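Local coordinates for protein BT_4661 (Bacteroides thetaiotaomicron, PDB 4AK2) that probably binds heparin and heparan sulphate at the cell surface, this chain being the ligand-binding domain of a SusE-like protein from a heparin utilisation locus, at residues Phe130-Asn135 against Ile272-Asp277; Asp163-Asn168 against Ala246-Ile251. All blocks are in the same frame, centred on the assembly; numbering follows the deposited sequence.

From the N terminus, the chain first builds a sheet that includes strand 105-115, then enters a second mixed sheet, which holds both contacts. Strand 131-134 waits there for 268-276, so contact 1 closes a long loop with 136 residues between its segments. Contact 2 closes a shorter one inside it, bringing 163-168 together with 241-254. The two contacts nest without crossing. They meet where 241-254 and 268-276, consecutive in the chain, pair antiparallel: I274 O and M247 N, 2.8 Å apart, probably form a hydrogen bond. The order here is therefore 131-134, 268-276, 241-254, 163-168; contact 1 packs on 105-115, and contact 2 carries the sheet to the glycan and sodium sites.

Contact 1. Residues Phe130-Asn135 against Ile272-Asp277; sequences FVFQVN and IFIWFD
V131-V134 and F273-F276 form a parallel beta pair, their axes 23° apart, in the mixed sheet that also holds 241-254 and 163-168. Five backbone hydrogen bonds alternate between them in the staggered parallel pattern: F130, F132 and V134 offer their carbonyls to F273 N, W275 N and D277 N, while F132 N and V134 N reach back to F273 O and W275 O. The backbones of I274 and F276 bond instead to M247 and G245, which puts 268-276 between two neighbours. On the face carrying F132, V134, I274 and F276, the aliphatic branches meet each other and the two rings. V134 has CG1 in the crowded position between its backbone N and carbonyl carbon (chi1 67°), where it meets I274 CG2 at 3.6 Å and F276 CD1 at 3.7 Å. That same I274 CG2 lies over one face of the F276 ring, towards its rim, and I274 CD1 comes in at the edge of the F132 ring, 3.9 Å from F132 CD2. The opposite face, with V131, F273 and W275, packs against strand 105-115, where F273 meets the ring of F112. Here V131 CG1 touches W275 CB, and Q133 runs beside the indole, pointing the same way. Its amide plane is turned 51° from the ring, and Q133 NE2 stands 3.3 Å from W275 CZ3.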
ATOM      1  N   PHE A 130      -3.366  -6.286  -3.582  1.00 11.45           N
ATOM      2  CA  PHE A 130      -2.319  -5.268  -3.851  1.00 11.43           C
ATOM      3  C   PHE A 130      -1.913  -4.507  -2.623  1.00 10.49           C
ATOM      4  O   PHE A 130      -1.056  -3.606  -2.719  1.00 12.24           O
ATOM      5  CB  PHE A 130      -2.673  -4.366  -5.018  1.00 11.38           C
ATOM      6  CG  PHE A 130      -3.881  -3.488  -4.776  1.00 10.85           C
ATOM      7  CD1 PHE A 130      -3.715  -2.214  -4.174  1.00 12.35           C
ATOM      8  CD2 PHE A 130      -5.171  -3.882  -5.164  1.00 12.59           C
ATOM      9  CE1 PHE A 130      -4.807  -1.384  -3.989  1.00 12.07           C
ATOM     10  CE2 PHE A 130      -6.269  -3.061  -4.966  1.00 12.06           C
ATOM     11  CZ  PHE A 130      -6.073  -1.814  -4.368  1.00 12.60           C
ATOM     12  N   VAL A 131      -2.478  -4.796  -1.455  1.00 10.97           N
ATOM     13  CA  VAL A 131      -2.029  -4.262  -0.183  1.00 10.88           C
ATOM     14  C   VAL A 131      -1.435  -5.451   0.580  1.00 10.39           C
ATOM     15  O   VAL A 131      -2.178  -6.400   0.939  1.00 12.14           O
ATOM     16  CB  VAL A 131      -3.134  -3.613   0.630  1.00 11.19           C
ATOM     17  CG1 VAL A 131      -2.572  -2.984   1.912  1.00 12.12           C
ATOM     18  CG2 VAL A 131      -3.876  -2.535  -0.205  1.00 11.68           C
ATOM     19  N   PHE A 132      -0.133  -5.464   0.777  1.00 10.08           N
ATOM     20  CA  PHE A 132       0.552  -6.528   1.497  1.00 10.56           C
ATOM     21  C   PHE A 132       0.567  -6.114   2.967  1.00 11.26           C
ATOM     22  O   PHE A 132       1.267  -5.150   3.332  1.00 11.48           O
ATOM     23  CB  PHE A 132       1.996  -6.705   0.916  1.00 12.08           C
ATOM     24  CG  PHE A 132       2.856  -7.650   1.729  1.00 13.51           C
ATOM     25  CD1 PHE A 132       2.283  -8.717   2.460  1.00 16.88           C
ATOM     26  CD2 PHE A 132       4.245  -7.467   1.802  1.00 16.85           C
ATOM     27  CE1 PHE A 132       3.059  -9.613   3.230  1.00 18.56           C
ATOM     28  CE2 PHE A 132       5.041  -8.388   2.547  1.00 18.62           C
ATOM     29  CZ  PHE A 132       4.430  -9.412   3.286  1.00 21.26           C
ATOM     30  N   GLN A 133      -0.171  -6.826   3.825  1.00 11.55           N
ATOM     31  CA  GLN A 133      -0.239  -6.583   5.234  1.00 12.14           C
ATOM     32  C   GLN A 133       0.847  -7.382   5.923  1.00 12.70           C
ATOM     33  O   GLN A 133       0.814  -8.642   5.876  1.00 17.52           O
ATOM     34  CB  GLN A 133      -1.612  -6.991   5.781  1.00 12.96           C
ATOM     35  CG  GLN A 133      -2.699  -6.072   5.188  1.00 12.78           C
ATOM     36  CD  GLN A 133      -4.070  -6.420   5.755  1.00 13.34           C
ATOM     37  OE1 GLN A 133      -4.510  -7.568   5.654  1.00 14.86           O
ATOM     38  NE2 GLN A 133      -4.766  -5.428   6.310  1.00 15.31           N
ATOM     39  N   VAL A 134       1.831  -6.713   6.506  1.00 10.95           N
ATOM     40  CA  VAL A 134       3.008  -7.357   7.041  1.00 11.30           C
ATOM     41  C   VAL A 134       3.303  -6.901   8.452  1.00 11.20           C
ATOM     42  O   VAL A 134       3.151  -5.710   8.799  1.00 11.18           O
ATOM     43  CB  VAL A 134       4.217  -7.120   6.083  1.00 11.51           C
ATOM     44  CG1 VAL A 134       4.642  -5.623   6.037  1.00 12.44           C
ATOM     45  CG2 VAL A 134       5.407  -7.991   6.486  1.00 13.11           C
ATOM     46  N   ASN A 135       3.775  -7.817   9.291  1.00 11.34           N
ATOM     47  CA  ASN A 135       4.206  -7.493  10.643  1.00 11.90           C
ATOM     48  C   ASN A 135       5.693  -7.109  10.563  1.00 12.00           C
ATOM     49  O   ASN A 135       6.506  -7.932  10.176  1.00 13.59           O
ATOM     50  CB  ASN A 135       4.033  -8.733  11.524  1.00 13.77           C
ATOM     51  CG  ASN A 135       4.518  -8.535  12.942  1.00 13.78           C
ATOM     52  OD1 ASN A 135       5.310  -7.660  13.256  1.00 16.72           O
ATOM     53  ND2 ASN A 135       3.982  -9.341  13.839  1.00 26.75           N
ATOM     54  N   ILE A 272       1.769  -1.895  -5.835  1.00 11.26           N
ATOM     55  CA  ILE A 272       1.599  -2.536  -4.513  1.00 10.75           C
ATOM     56  C   ILE A 272       1.858  -1.546  -3.378  1.00 10.48           C
ATOM     57  O   ILE A 272       2.829  -0.789  -3.405  1.00 11.64           O
ATOM     58  CB  ILE A 272       2.489  -3.805  -4.396  1.00 11.68           C
ATOM     59  CG1 ILE A 272       2.188  -4.606  -3.107  1.00 12.38           C
ATOM     60  CG2 ILE A 272       3.974  -3.486  -4.459  1.00 12.82           C
ATOM     61  CD1 ILE A 272       2.849  -5.987  -3.065  1.00 12.89           C
ATOM     62  N   PHE A 273       1.000  -1.607  -2.380  1.00 10.87           N
ATOM     63  CA  PHE A 273       1.208  -0.897  -1.139  1.00 10.87           C
ATOM     64  C   PHE A 273       1.623  -1.855  -0.042  1.00 10.79           C
ATOM     65  O   PHE A 273       1.053  -2.974   0.027  1.00 12.58           O
ATOM     66  CB  PHE A 273      -0.085  -0.174  -0.698  1.00 12.04           C
ATOM     67  CG  PHE A 273      -0.016   1.332  -0.734  1.00 11.82           C
ATOM     68  CD1 PHE A 273       0.715   2.022   0.227  1.00 11.72           C
ATOM     69  CD2 PHE A 273      -0.768   2.007  -1.667  1.00 12.93           C
ATOM     70  CE1 PHE A 273       0.775   3.414   0.206  1.00 12.30           C
ATOM     71  CE2 PHE A 273      -0.751   3.406  -1.697  1.00 14.49           C
ATOM     72  CZ  PHE A 273       0.010   4.094  -0.742  1.00 13.61           C
ATOM     73  N   ILE A 274       2.609  -1.529   0.765  1.00 10.96           N
ATOM     74  CA  ILE A 274       2.992  -2.356   1.898  1.00  9.77           C
ATOM     75  C   ILE A 274       2.448  -1.693   3.167  1.00 10.19           C
ATOM     76  O   ILE A 274       2.711  -0.516   3.436  1.00 12.27           O
ATOM     77  CB  ILE A 274       4.537  -2.444   2.051  1.00 10.67           C
ATOM     78  CG1 ILE A 274       5.236  -2.822   0.745  1.00 13.72           C
ATOM     79  CG2 ILE A 274       4.891  -3.377   3.215  1.00 11.52           C
ATOM     80  CD1 ILE A 274       4.693  -3.994   0.006  1.00 16.85           C
ATOM     81  N   TRP A 275       1.643  -2.410   3.949  1.00  9.71           N
ATOM     82  CA  TRP A 275       1.061  -1.888   5.160  1.00  9.78           C
ATOM     83  C   TRP A 275       1.659  -2.590   6.337  1.00  9.32           C
ATOM     84  O   TRP A 275       1.403  -3.826   6.518  1.00 10.88           O
ATOM     85  CB  TRP A 275      -0.461  -1.985   5.123  1.00 10.23           C
ATOM     86  CG  TRP A 275      -1.193  -1.502   6.341  1.00 10.57           C
ATOM     87  CD1 TRP A 275      -0.691  -0.906   7.486  1.00 11.12           C
ATOM     88  CD2 TRP A 275      -2.627  -1.607   6.548  1.00 10.70           C
ATOM     89  NE1 TRP A 275      -1.726  -0.623   8.379  1.00 11.71           N
ATOM     90  CE2 TRP A 275      -2.905  -1.035   7.861  1.00 10.58           C
ATOM     91  CE3 TRP A 275      -3.679  -2.130   5.798  1.00 11.07           C
ATOM     92  CZ2 TRP A 275      -4.194  -1.004   8.387  1.00 11.86           C
ATOM     93  CZ3 TRP A 275      -4.965  -2.087   6.315  1.00 12.73           C
ATOM     94  CH2 TRP A 275      -5.221  -1.525   7.589  1.00 12.45           C
ATOM     95  N   PHE A 276       2.484  -1.943   7.134  1.00  9.75           N
ATOM     96  CA  PHE A 276       3.144  -2.486   8.315  1.00  9.82           C
ATOM     97  C   PHE A 276       2.269  -2.299   9.528  1.00 10.24           C
ATOM     98  O   PHE A 276       1.808  -1.209   9.837  1.00 10.64           O
ATOM     99  CB  PHE A 276       4.456  -1.717   8.603  1.00 11.38           C
ATOM    100  CG  PHE A 276       5.394  -1.644   7.433  1.00 10.53           C
ATOM    101  CD1 PHE A 276       6.385  -2.612   7.202  1.00 11.76           C
ATOM    102  CD2 PHE A 276       5.343  -0.544   6.562  1.00 12.01           C
ATOM    103  CE1 PHE A 276       7.256  -2.523   6.138  1.00 11.48           C
ATOM    104  CE2 PHE A 276       6.211  -0.461   5.489  1.00 12.58           C
ATOM    105  CZ  PHE A 276       7.170  -1.439   5.265  1.00 11.99           C
ATOM    106  N   ASP A 277       2.034  -3.400  10.267  1.00 10.76           N
ATOM    107  CA  ASP A 277       1.350  -3.330  11.578  1.00 11.22           C
ATOM    108  C   ASP A 277       1.703  -4.601  12.358  1.00 10.22           C
ATOM    109  O   ASP A 277       1.547  -5.722  11.838  1.00 11.72           O
ATOM    110  CB  ASP A 277      -0.178  -3.233  11.373  1.00 11.62           C
ATOM    111  CG  ASP A 277      -0.946  -2.886  12.625  1.00 11.28           C
ATOM    112  OD1 ASP A 277      -0.621  -3.404  13.704  1.00 13.70           O
ATOM    113  OD2 ASP A 277      -1.943  -2.147  12.493  1.00 15.16           O
TER

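Contact 2. Residues Asp163-Asn168 against Ala246-Ile251; sequences DFFYYN and AMIGQI. With NA (sodium ion), chain C; IDS (2-O-sulfo-alpha-L-idopyranuronic acid), chain B.
F165 and Y167 pair with I248 and A246 as antiparallel hydrogen-bonded pairs, each closed by two N-H...O bonds, with the non-hydrogen-bonded pair Y166-M247 between them and the strands running 171° to each other. On the side of F165, Y167, A246 and I248, F165 lies beside I248, its CB 3.9 Å from I248 CG2, and Y167 sends its hydroxyl on to H63. Y166 and M247 occupy the other face. The Y166 ring has A246 N over one face and M247 CB at its edge. Further along, M247 bends at chi2 and chi3 and brings SD to the edge of the F164 ring, 4.4 Å from F164 CD1. With no side chain on G249, F164 CD1 can come within 3.9 Å of G249 CA; a CB there would clash with it. Past this point the pair turns polar. The carbonyl O of D163, which also receives a CA-H contact from G249, binds the sodium ion at 2.9 Å; S270 OG and a water are further ligands. The D163 carboxylate faces the glycan: the O3 hydroxyl of the sulfated iduronic acid donates to D163 OD2 at 2.6 Å. Q250, extended beyond CG, delivers NE2 to sulfate oxygen O2S of that sugar at 2.9 Å, while R162 NH1 bonds Q250 OE1, consistent with NE2 being the end turned to the sulfate. A second water sits between D163 OD2 and, weakly, Q250 NE2. With R268 also bonded to this sugar, D163 and Q250 form part of a sulfated-glycan site, carried on an antiparallel beta pair and reading a ring hydroxyl and its neighbouring 2-O-sulfate together.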
ATOM      1  N   ASP A 163      10.674   7.077  -6.220  1.00 12.74           N
ATOM      2  CA  ASP A 163       9.376   7.605  -5.840  1.00 13.52           C
ATOM      3  C   ASP A 163       8.797   6.777  -4.675  1.00 11.71           C
ATOM      4  O   ASP A 163       7.693   6.205  -4.786  1.00 12.63           O
ATOM      5  CB  ASP A 163       8.424   7.689  -7.048  1.00 14.18           C
ATOM      6  CG  ASP A 163       8.899   8.658  -8.128  1.00 16.53           C
ATOM      7  OD1 ASP A 163       9.701   9.543  -7.823  1.00 21.13           O
ATOM      8  OD2 ASP A 163       8.445   8.466  -9.248  1.00 17.73           O
ATOM      9  N   PHE A 164       9.522   6.772  -3.571  1.00 11.65           N
ATOM     10  CA  PHE A 164       9.106   6.086  -2.363  1.00 11.90           C
ATOM     11  C   PHE A 164       8.384   7.077  -1.468  1.00 12.35           C
ATOM     12  O   PHE A 164       8.821   8.225  -1.297  1.00 13.26           O
ATOM     13  CB  PHE A 164      10.310   5.511  -1.628  1.00 12.71           C
ATOM     14  CG  PHE A 164      11.119   4.542  -2.436  1.00 12.27           C
ATOM     15  CD1 PHE A 164      10.811   3.195  -2.429  1.00 13.12           C
ATOM     16  CD2 PHE A 164      12.206   4.978  -3.208  1.00 12.98           C
ATOM     17  CE1 PHE A 164      11.554   2.302  -3.163  1.00 13.43           C
ATOM     18  CE2 PHE A 164      12.960   4.091  -3.952  1.00 13.21           C
ATOM     19  CZ  PHE A 164      12.632   2.746  -3.947  1.00 13.21           C
ATOM     20  N   PHE A 165       7.254   6.667  -0.903  1.00 12.32           N
ATOM     21  CA  PHE A 165       6.442   7.517  -0.026  1.00 12.41           C
ATOM     22  C   PHE A 165       6.031   6.665   1.176  1.00 11.54           C
ATOM     23  O   PHE A 165       5.710   5.439   1.009  1.00 12.07           O
ATOM     24  CB  PHE A 165       5.137   7.958  -0.659  1.00 12.91           C
ATOM     25  CG  PHE A 165       5.294   8.826  -1.902  1.00 13.89           C
ATOM     26  CD1 PHE A 165       5.644   8.238  -3.145  1.00 14.42           C
ATOM     27  CD2 PHE A 165       5.023  10.206  -1.868  1.00 15.04           C
ATOM     28  CE1 PHE A 165       5.753   8.990  -4.297  1.00 15.76           C
ATOM     29  CE2 PHE A 165       5.122  10.949  -3.043  1.00 15.80           C
ATOM     30  CZ  PHE A 165       5.493  10.350  -4.243  1.00 16.65           C
ATOM     31  N   TYR A 166       5.938   7.250   2.350  1.00 11.49           N
ATOM     32  CA  TYR A 166       5.459   6.551   3.520  1.00 11.75           C
ATOM     33  C   TYR A 166       4.396   7.336   4.230  1.00 11.55           C
ATOM     34  O   TYR A 166       4.550   8.582   4.432  1.00 13.82           O
ATOM     35  CB  TYR A 166       6.623   6.294   4.500  1.00 12.60           C
ATOM     36  CG  TYR A 166       6.226   5.527   5.736  1.00 11.52           C
ATOM     37  CD1 TYR A 166       6.245   4.136   5.725  1.00 12.34           C
ATOM     38  CD2 TYR A 166       5.864   6.174   6.905  1.00 11.92           C
ATOM     39  CE1 TYR A 166       5.889   3.413   6.842  1.00 12.46           C
ATOM     40  CE2 TYR A 166       5.491   5.478   8.045  1.00 11.81           C
ATOM     41  CZ  TYR A 166       5.503   4.067   7.986  1.00 11.25           C
ATOM     42  OH  TYR A 166       5.188   3.260   9.070  1.00 12.11           O
ATOM     43  N   TYR A 167       3.328   6.691   4.696  1.00 12.13           N
ATOM     44  CA  TYR A 167       2.242   7.377   5.405  1.00 12.15           C
ATOM     45  C   TYR A 167       2.056   6.694   6.743  1.00 11.66           C
ATOM     46  O   TYR A 167       1.645   5.525   6.799  1.00 12.33           O
ATOM     47  CB  TYR A 167       0.938   7.330   4.594  1.00 13.70           C
ATOM     48  CG  TYR A 167       1.157   8.006   3.273  1.00 13.57           C
ATOM     49  CD1 TYR A 167       1.158   9.418   3.211  1.00 13.58           C
ATOM     50  CD2 TYR A 167       1.443   7.300   2.121  1.00 13.76           C
ATOM     51  CE1 TYR A 167       1.471  10.087   2.041  1.00 13.84           C
ATOM     52  CE2 TYR A 167       1.715   7.981   0.901  1.00 12.69           C
ATOM     53  CZ  TYR A 167       1.718   9.387   0.879  1.00 12.69           C
ATOM     54  OH  TYR A 167       2.007  10.071  -0.288  1.00 14.62           O
ATOM     55  N   ASN A 168       2.377   7.396   7.823  1.00 11.90           N
ATOM     56  CA  ASN A 168       2.115   6.871   9.157  1.00 12.41           C
ATOM     57  C   ASN A 168       0.623   6.695   9.322  1.00 13.07           C
ATOM     58  O   ASN A 168      -0.183   7.542   8.884  1.00 15.36           O
ATOM     59  CB  ASN A 168       2.606   7.879  10.208  1.00 14.13           C
ATOM     60  CG  ASN A 168       2.426   7.347  11.617  1.00 14.62           C
ATOM     61  OD1 ASN A 168       2.717   6.199  11.892  1.00 14.41           O
ATOM     62  ND2 ASN A 168       1.892   8.165  12.499  1.00 22.05           N
ATOM     63  N   ALA A 246       2.021   2.835   5.859  1.00 10.57           N
ATOM     64  CA  ALA A 246       1.961   2.259   4.526  1.00 10.45           C
ATOM     65  C   ALA A 246       3.014   2.864   3.610  1.00 10.18           C
ATOM     66  O   ALA A 246       3.155   4.106   3.559  1.00 12.25           O
ATOM     67  CB  ALA A 246       0.579   2.445   3.918  1.00 12.44           C
ATOM     68  N   MET A 247       3.725   2.051   2.855  1.00 10.52           N
ATOM     69  CA  MET A 247       4.777   2.465   1.910  1.00  9.98           C
ATOM     70  C   MET A 247       4.435   2.091   0.505  1.00 11.33           C
ATOM     71  O   MET A 247       4.018   0.932   0.211  1.00 11.19           O
ATOM     72  CB  MET A 247       6.133   1.886   2.337  1.00 11.58           C
ATOM     73  CG  MET A 247       7.331   2.349   1.472  1.00 11.89           C
ATOM     74  SD  MET A 247       7.554   1.483  -0.101  1.00 13.82           S
ATOM     75  CE  MET A 247       8.258  -0.055   0.482  1.00 17.52           C
ATOM     76  N   ILE A 248       4.609   3.060  -0.401  1.00 11.20           N
ATOM     77  CA  ILE A 248       4.508   2.812  -1.832  1.00 10.96           C
ATOM     78  C   ILE A 248       5.796   3.248  -2.528  1.00 10.25           C
ATOM     79  O   ILE A 248       6.373   4.286  -2.107  1.00 12.96           O
ATOM     80  CB  ILE A 248       3.238   3.424  -2.430  1.00 11.40           C
ATOM     81  CG1 ILE A 248       3.110   3.096  -3.915  1.00 14.14           C
ATOM     82  CG2 ILE A 248       3.211   4.963  -2.223  1.00 13.20           C
ATOM     83  CD1 ILE A 248       1.755   3.473  -4.508  1.00 17.47           C
ATOM     84  N   GLY A 249       6.252   2.510  -3.524  1.00 10.95           N
ATOM     85  CA  GLY A 249       7.417   2.916  -4.368  1.00 12.17           C
ATOM     86  C   GLY A 249       7.168   2.527  -5.775  1.00 11.82           C
ATOM     87  O   GLY A 249       6.426   1.595  -6.068  1.00 12.77           O
ATOM     88  N   GLN A 250       7.780   3.232  -6.739  1.00 11.93           N
ATOM     89  CA  GLN A 250       7.746   2.828  -8.119  1.00 12.05           C
ATOM     90  C   GLN A 250       8.634   1.629  -8.337  1.00 11.32           C
ATOM     91  O   GLN A 250       9.771   1.567  -7.827  1.00 12.24           O
ATOM     92  CB  GLN A 250       8.196   3.998  -9.040  1.00 13.84           C
ATOM     93  CG  GLN A 250       7.930   3.645 -10.484  1.00 14.50           C
ATOM     94  CD  GLN A 250       8.606   4.636 -11.425  1.00 14.53           C
ATOM     95  OE1 GLN A 250       9.762   4.423 -11.786  1.00 15.12           O
ATOM     96  NE2 GLN A 250       7.907   5.751 -11.759  1.00 16.60           N
ATOM     97  N   ILE A 251       8.098   0.708  -9.146  1.00 12.10           N
ATOM     98  CA  ILE A 251       8.782  -0.542  -9.507  1.00 12.86           C
ATOM     99  C   ILE A 251       8.958  -0.558 -11.041  1.00 12.61           C
ATOM    100  O   ILE A 251       8.061  -0.117 -11.776  1.00 13.39           O
ATOM    101  CB  ILE A 251       7.963  -1.773  -9.019  1.00 12.98           C
ATOM    102  CG1 ILE A 251       7.883  -1.771  -7.495  1.00 12.69           C
ATOM    103  CG2 ILE A 251       8.576  -3.080  -9.505  1.00 17.06           C
ATOM    104  CD1 ILE A 251       6.828  -2.751  -6.940  1.00 14.68           C
TER
HETATM  105 NA    NA C1715       5.451   5.564  -6.442  1.00 29.67          NA
HETATM  106  C1  IDS B   4       9.718  11.673 -13.498  1.00 17.87           C
HETATM  107  C2  IDS B   4       8.977  10.437 -13.060  1.00 18.09           C
HETATM  108  C3  IDS B   4       8.208  10.585 -11.722  1.00 17.47           C
HETATM  109  C4  IDS B   4       7.431  11.893 -11.663  1.00 19.79           C
HETATM  110  C5  IDS B   4       8.409  13.026 -12.000  1.00 19.18           C
HETATM  111  C6  IDS B   4       7.794  14.378 -11.812  1.00 20.61           C
HETATM  112  O2  IDS B   4       8.142  10.020 -14.150  1.00 19.29           O
HETATM  113  O3  IDS B   4       9.156  10.545 -10.645  1.00 20.23           O
HETATM  114  O4  IDS B   4       6.369  11.804 -12.622  1.00 20.99           O
HETATM  115  O5  IDS B   4       8.909  12.828 -13.327  1.00 18.57           O
HETATM  116  O6A IDS B   4       7.363  14.645 -10.668  1.00 24.10           O
HETATM  117  O6B IDS B   4       7.731  15.170 -12.768  1.00 21.45           O
HETATM  118  S   IDS B   4       7.647   8.575 -14.287  1.00 19.68           S
HETATM  119  O1S IDS B   4       7.380   8.437 -15.724  1.00 24.21           O
HETATM  120  O2S IDS B   4       8.727   7.711 -13.800  1.00 17.88           O
HETATM  121  O3S IDS B   4       6.416   8.464 -13.448  1.00 21.35           O
HETATM  122  O   HOH W   1       6.007   7.148  -9.494  1.00 24.37           O
HETATM  123  O   HOH W   2       3.174   6.744  -6.576  1.00 34.40           O